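DTDP-4-dehydrorhamnose reductase (Sulfolobus tokodaii, PDB 2GGS) probably reduces dTDP-4-dehydrorhamnose, binding NADPH in an extended short-chain dehydrogenase fold with a nucleotide-binding Rossmann domain. Local coordinates at residues A176-Y181 and R244-S249; G203-A208 and S253-I258. All coordinates share one frame; numbering follows the deposited sequence.

Contact 1. Residues A176-Y181 and R244-S249; sequences AFKGYY and RPYDSS
Tyr180 and Asp247 form a lone beta bridge between a two-residue strand and a loop without regular structure. Its hydrogen bonds follow the parallel pattern. Tyr180 N donates to Tyr246 O at 2.8 Å. Ser248 N donates to Tyr180 O at 3.0 Å. In this extended short-chain dehydrogenase fold, strand 180-181 also pairs antiparallel with strand 212-213, so the bridge ties the loop before helix 253-258 to a small sheet.

The side chains of Tyr180 and Tyr246 run side by side and point the same way. The edge of the Tyr180 ring is turned to the face of the Tyr246 ring, offset, with planes at 79°. Tyr180 CE1 is the touching atom, 3.6 Å from Tyr246 OH.

With CG of Asp247 anti to its backbone N (chi1 -174°), the carboxylate lies by Tyr180, Asp247 OD1 3.4 Å from Tyr180 CB. Asp247 OD1 accepts from Ser249 N in an Asx turn, and from Ser249 OG at 2.6 Å on the syn side. OD2 forms a salt bridge with Arg211. An alanine in place of Asp247 would probably leave Ser249 N and OG without this acceptor and Arg211 without its ion pair.

Phe177 packs against Arg244 and Pro245. Arg244 CB sits over one ring face, 4.3 Å from the Phe177 centroid, while the Arg244 guanidinium pairs with Asp71. Pro245 O meets the ring edge, in plane, 3.5 Å from Phe177 CE2.

Contact 2. Residues G203-A208 and S253-I258; sequences GIIHVA and SRARKI
Ala255 meets three consecutive residues, Ile205, His206 and Val207, through its single methyl group. Ala255 CB is 3.8 Å from Ile205 CD1 and 4.0 Å from Val207 CG2. Ile205 holds CG1 anti to the backbone N (chi1 -171°), and its extended chain carries CD1 on to the helix. Ile205 CD1 also meets Ile258 CD1 tip to tip at 3.9 Å. Ile258 stands about one helical turn after Ala255, so the two present their side chains to the strand from the same face of the helix. Phe263 also touches Val207 and Ala255, while Leu196, Leu189 and Ala192 of helix 186-199 cover Ile205 and Val207.

Strand 203-206 is an outermost strand of the seven-stranded parallel Rossmann sheet, next to strand 147-151. Helix 253-258 crosses it at 90°, with the axes of these short segments 7.4 Å apart at their closest. The backbone here is approached closely: His206 O is 3.3 Å from Ala255 CB.

No direct hydrogen bond joins the two segments. Water takes that part. Water 2 accepts from Ala255 N, in the first turn of the helix, and lies 2.7 Å from His206 O. Water 3 accepts from Arg256 NH2 at 2.8 Å, in the plane of the guanidinium, and lies 3.1 Å from Ala208 O. Arg256 NH2 has a salt bridge to Glu210 besides. The ring of His206 turns from the helix, and its NE2 is hydrogen-bonded to Arg150 NH1.

The two contacts use segments that alternate along the chain: 176-181, 203-208, 244-249, 253-258. Three residues separate the second segment of contact 1 from that of contact 2. Of these, Ser252 OG hydrogen-bonds Ala208 N, so this short connection is itself bonded to segment 203-208. The contact centres lie 21 Å apart. Contact 1 stands nearer the cofactor, with the side chain of Tyr181 about 6 Å from the bound NADPH. In contact 2, the side chain of Val207 is about 10 Å from NADPH and about 9 Å from that of Leu12, a cofactor-binding residue. Contact 2 lies at an outermost strand of the Rossmann sheet; contact 1 lies at the small two-stranded sheet of 180-181 and 212-213.

Contact 1. Residues A176-Y181 and R244-S249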
loop_
_atom_site.group_PDB
_atom_site.type_symbol
_atom_site.label_atom_id
_atom_site.label_comp_id
_atom_site.label_asym_id
_atom_site.label_seq_id
_atom_site.Cartn_x
_atom_site.Cartn_y
_atom_site.Cartn_z
ATOM N N ALA A 176 -20.970 0.357 5.073
ATOM C CA ALA A 176 -20.055 -0.385 4.228
ATOM C C ALA A 176 -20.345 -0.097 2.781
ATOM O O ALA A 176 -21.421 -0.383 2.262
ATOM C CB ALA A 176 -20.105 -1.918 4.523
ATOM N N PHE A 177 -19.349 0.491 2.119
ATOM C CA PHE A 177 -19.424 0.742 0.701
ATOM C C PHE A 177 -19.807 -0.519 -0.074
ATOM O O PHE A 177 -19.201 -1.576 0.110
ATOM C CB PHE A 177 -18.069 1.282 0.209
ATOM C CG PHE A 177 -18.005 1.547 -1.272
ATOM C CD1 PHE A 177 -18.876 2.464 -1.878
ATOM C CD2 PHE A 177 -17.037 0.918 -2.068
ATOM C CE1 PHE A 177 -18.812 2.732 -3.255
ATOM C CE2 PHE A 177 -16.959 1.169 -3.458
ATOM C CZ PHE A 177 -17.845 2.101 -4.051
ATOM N N LYS A 178 -20.811 -0.391 -0.937
ATOM C CA LYS A 178 -21.144 -1.450 -1.891
ATOM C C LYS A 178 -20.090 -1.526 -2.985
ATOM O O LYS A 178 -20.143 -0.769 -3.959
ATOM C CB LYS A 178 -22.537 -1.237 -2.506
ATOM C CG LYS A 178 -23.036 -2.398 -3.396
ATOM C CD LYS A 178 -24.440 -2.080 -3.940
ATOM C CE LYS A 178 -24.859 -2.945 -5.095
ATOM N NZ LYS A 178 -26.049 -2.296 -5.735
ATOM N N GLY A 179 -19.154 -2.459 -2.817
ATOM C CA GLY A 179 -18.104 -2.689 -3.800
ATOM C C GLY A 179 -17.089 -3.663 -3.241
ATOM O O GLY A 179 -17.154 -4.017 -2.053
ATOM N N TYR A 180 -16.143 -4.053 -4.090
ATOM C CA TYR A 180 -15.237 -5.204 -3.853
ATOM C C TYR A 180 -13.859 -4.582 -3.772
ATOM O O TYR A 180 -13.533 -3.711 -4.595
ATOM C CB TYR A 180 -15.376 -6.231 -4.929
ATOM C CG TYR A 180 -16.792 -6.789 -4.966
ATOM C CD1 TYR A 180 -17.778 -6.108 -5.643
ATOM C CD2 TYR A 180 -17.112 -7.989 -4.318
ATOM C CE1 TYR A 180 -19.062 -6.566 -5.675
ATOM C CE2 TYR A 180 -18.443 -8.495 -4.347
ATOM C CZ TYR A 180 -19.395 -7.764 -5.042
ATOM O OH TYR A 180 -20.708 -8.207 -5.131
ATOM N N TYR A 181 -12.989 -5.124 -2.947
ATOM C CA TYR A 181 -11.574 -5.189 -3.240
ATOM C C TYR A 181 -10.809 -6.410 -2.750
ATOM O O TYR A 181 -11.415 -7.466 -2.555
ATOM C CB TYR A 181 -11.054 -3.881 -2.527
ATOM C CG TYR A 181 -11.092 -3.868 -0.969
ATOM C CD1 TYR A 181 -12.120 -4.516 -0.241
ATOM C CD2 TYR A 181 -10.129 -3.164 -0.242
ATOM C CE1 TYR A 181 -12.148 -4.524 1.152
ATOM C CE2 TYR A 181 -10.157 -3.130 1.163
ATOM C CZ TYR A 181 -11.164 -3.814 1.863
ATOM O OH TYR A 181 -11.148 -3.812 3.245
ATOM N N ARG A 244 -14.949 6.122 -4.987
ATOM C CA ARG A 244 -14.168 4.861 -4.907
ATOM C C ARG A 244 -14.524 3.971 -6.086
ATOM O O ARG A 244 -15.677 3.965 -6.507
ATOM C CB ARG A 244 -14.465 4.126 -3.591
ATOM C CG ARG A 244 -13.566 4.490 -2.400
ATOM C CD ARG A 244 -13.588 5.976 -2.063
ATOM N NE ARG A 244 -12.915 6.202 -0.781
ATOM C CZ ARG A 244 -12.949 7.374 -0.132
ATOM N NH1 ARG A 244 -13.607 8.405 -0.665
ATOM N NH2 ARG A 244 -12.324 7.519 1.027
ATOM N N PRO A 245 -13.545 3.204 -6.615
ATOM C CA PRO A 245 -13.850 2.228 -7.681
ATOM C C PRO A 245 -14.789 1.145 -7.161
ATOM O O PRO A 245 -14.649 0.694 -6.035
ATOM C CB PRO A 245 -12.466 1.648 -8.059
ATOM C CG PRO A 245 -11.594 1.921 -6.856
ATOM C CD PRO A 245 -12.107 3.215 -6.262
ATOM N N TYR A 246 -15.775 0.771 -7.970
ATOM C CA TYR A 246 -16.750 -0.262 -7.557
ATOM C C TYR A 246 -16.127 -1.619 -7.212
ATOM O O TYR A 246 -16.370 -2.148 -6.136
ATOM C CB TYR A 246 -17.816 -0.456 -8.629
ATOM C CG TYR A 246 -18.810 -1.529 -8.253
ATOM C CD1 TYR A 246 -19.689 -1.339 -7.184
ATOM C CD2 TYR A 246 -18.840 -2.738 -8.928
ATOM C CE1 TYR A 246 -20.598 -2.336 -6.813
ATOM C CE2 TYR A 246 -19.747 -3.745 -8.568
ATOM C CZ TYR A 246 -20.622 -3.521 -7.514
ATOM O OH TYR A 246 -21.543 -4.490 -7.151
ATOM N N ASP A 247 -15.331 -2.159 -8.118
ATOM C CA ASP A 247 -14.631 -3.415 -7.903
ATOM C C ASP A 247 -13.182 -3.237 -8.280
ATOM O O ASP A 247 -12.814 -3.358 -9.461
ATOM C CB ASP A 247 -15.250 -4.561 -8.720
ATOM C CG ASP A 247 -14.624 -5.890 -8.401
ATOM O OD1 ASP A 247 -13.537 -5.909 -7.778
ATOM O OD2 ASP A 247 -15.213 -6.946 -8.740
ATOM N N SER A 248 -12.355 -2.957 -7.283
ATOM C CA SER A 248 -10.903 -2.773 -7.557
ATOM C C SER A 248 -10.105 -4.035 -7.205
ATOM O O SER A 248 -8.876 -4.032 -7.112
ATOM C CB SER A 248 -10.398 -1.527 -6.806
ATOM O OG SER A 248 -10.493 -1.715 -5.418
ATOM N N SER A 249 -10.800 -5.174 -7.064
ATOM C CA SER A 249 -10.083 -6.380 -6.712
ATOM C C SER A 249 -8.978 -6.632 -7.735
ATOM O O SER A 249 -9.128 -6.286 -8.928
ATOM C CB SER A 249 -11.035 -7.588 -6.640
ATOM O OG SER A 249 -11.717 -7.738 -7.854
HETATM O O HOH W 1 -12.757 -0.691 -4.388
#

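Contact 2. Residues G203-A208 and S253-I258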
loop_
_atom_site.group_PDB
_atom_site.type_symbol
_atom_site.label_atom_id
_atom_site.label_comp_id
_atom_site.label_asym_id
_atom_site.label_seq_id
_atom_site.Cartn_x
_atom_site.Cartn_y
_atom_site.Cartn_z
ATOM N N GLY A 203 9.514 -5.389 -13.430
ATOM C CA GLY A 203 8.238 -5.232 -14.135
ATOM C C GLY A 203 7.118 -4.776 -13.211
ATOM O O GLY A 203 7.338 -3.923 -12.348
ATOM N N ILE A 204 5.922 -5.326 -13.399
ATOM C CA ILE A 204 4.795 -5.034 -12.505
ATOM C C ILE A 204 4.298 -6.364 -11.929
ATOM O O ILE A 204 4.347 -7.383 -12.613
ATOM C CB ILE A 204 3.647 -4.333 -13.250
ATOM C CG1 ILE A 204 4.174 -3.088 -13.966
ATOM C CG2 ILE A 204 2.509 -3.965 -12.276
ATOM C CD1 ILE A 204 3.172 -2.411 -14.841
ATOM N N ILE A 205 3.888 -6.374 -10.666
ATOM C CA ILE A 205 3.348 -7.606 -10.049
ATOM C C ILE A 205 2.238 -7.215 -9.090
ATOM O O ILE A 205 2.376 -6.223 -8.380
ATOM C CB ILE A 205 4.435 -8.502 -9.378
ATOM C CG1 ILE A 205 3.896 -9.883 -8.937
ATOM C CG2 ILE A 205 5.058 -7.805 -8.147
ATOM C CD1 ILE A 205 5.021 -10.826 -8.452
ATOM N N HIS A 206 1.136 -7.956 -9.126
ATOM C CA HIS A 206 0.028 -7.748 -8.177
ATOM C C HIS A 206 0.181 -8.658 -6.993
ATOM O O HIS A 206 0.290 -9.889 -7.154
ATOM C CB HIS A 206 -1.332 -8.004 -8.829
ATOM C CG HIS A 206 -1.721 -6.954 -9.817
ATOM N ND1 HIS A 206 -2.881 -7.013 -10.550
ATOM C CD2 HIS A 206 -1.086 -5.813 -10.197
ATOM C CE1 HIS A 206 -2.954 -5.944 -11.335
ATOM N NE2 HIS A 206 -1.897 -5.182 -11.105
ATOM N N VAL A 207 0.169 -8.091 -5.792
ATOM C CA VAL A 207 0.217 -8.900 -4.569
ATOM C C VAL A 207 -0.890 -8.371 -3.627
ATOM O O VAL A 207 -0.704 -7.365 -2.953
ATOM C CB VAL A 207 1.608 -8.863 -3.858
ATOM C CG1 VAL A 207 1.616 -9.778 -2.659
ATOM C CG2 VAL A 207 2.760 -9.236 -4.805
ATOM N N ALA A 208 -2.047 -9.045 -3.594
ATOM C CA ALA A 208 -3.156 -8.642 -2.728
ATOM C C ALA A 208 -4.002 -9.846 -2.303
ATOM O O ALA A 208 -3.636 -10.992 -2.602
ATOM C CB ALA A 208 -4.023 -7.591 -3.412
ATOM N N SER A 253 -2.732 -13.850 -9.599
ATOM C CA SER A 253 -2.352 -15.227 -10.021
ATOM C C SER A 253 -0.867 -15.379 -10.275
ATOM O O SER A 253 -0.281 -16.401 -9.896
ATOM C CB SER A 253 -3.166 -15.695 -11.236
ATOM O OG SER A 253 -4.560 -15.691 -10.945
ATOM N N ARG A 254 -0.233 -14.368 -10.893
ATOM C CA ARG A 254 1.197 -14.467 -11.196
ATOM C C ARG A 254 2.021 -14.635 -9.934
ATOM O O ARG A 254 2.950 -15.443 -9.877
ATOM C CB ARG A 254 1.696 -13.283 -12.029
ATOM C CG ARG A 254 1.062 -13.204 -13.427
ATOM C CD ARG A 254 1.968 -12.430 -14.359
ATOM N NE ARG A 254 1.361 -12.270 -15.679
ATOM C CZ ARG A 254 1.931 -12.625 -16.824
ATOM N NH1 ARG A 254 3.150 -13.174 -16.826
ATOM N NH2 ARG A 254 1.282 -12.425 -17.978
ATOM N N ALA A 255 1.702 -13.826 -8.913
ATOM C CA ALA A 255 2.438 -13.853 -7.672
ATOM C C ALA A 255 2.190 -15.134 -6.894
ATOM O O ALA A 255 3.078 -15.604 -6.182
ATOM C CB ALA A 255 2.078 -12.606 -6.791
ATOM N N ARG A 256 0.975 -15.668 -7.011
ATOM C CA ARG A 256 0.617 -16.922 -6.357
ATOM C C ARG A 256 1.469 -18.035 -6.919
ATOM O O ARG A 256 1.858 -18.895 -6.162
ATOM C CB ARG A 256 -0.862 -17.259 -6.496
ATOM C CG ARG A 256 -1.777 -16.413 -5.637
ATOM C CD ARG A 256 -3.143 -17.092 -5.480
ATOM N NE ARG A 256 -4.197 -16.166 -5.020
ATOM C CZ ARG A 256 -5.447 -16.533 -4.748
ATOM N NH1 ARG A 256 -5.811 -17.810 -4.900
ATOM N NH2 ARG A 256 -6.332 -15.634 -4.326
ATOM N N LYS A 257 1.803 -17.983 -8.208
ATOM C CA LYS A 257 2.759 -18.973 -8.763
ATOM C C LYS A 257 4.194 -18.776 -8.265
ATOM O O LYS A 257 4.859 -19.706 -7.855
ATOM C CB LYS A 257 2.724 -18.988 -10.287
ATOM C CG LYS A 257 1.345 -19.300 -10.844
ATOM C CD LYS A 257 1.381 -19.305 -12.365
ATOM C CE LYS A 257 -0.004 -19.619 -12.939
ATOM N NZ LYS A 257 -0.484 -20.933 -12.447
ATOM N N ILE A 258 4.657 -17.533 -8.263
ATOM C CA ILE A 258 6.038 -17.200 -7.913
ATOM C C ILE A 258 6.367 -17.451 -6.440
ATOM O O ILE A 258 7.435 -17.977 -6.079
ATOM C CB ILE A 258 6.308 -15.724 -8.257
ATOM C CG1 ILE A 258 6.341 -15.537 -9.766
ATOM C CG2 ILE A 258 7.615 -15.213 -7.590
ATOM C CD1 ILE A 258 5.967 -14.135 -10.225
HETATM O O HOH W 2 0.216 -11.370 -9.400
HETATM O O HOH W 3 -4.828 -13.320 -4.247
#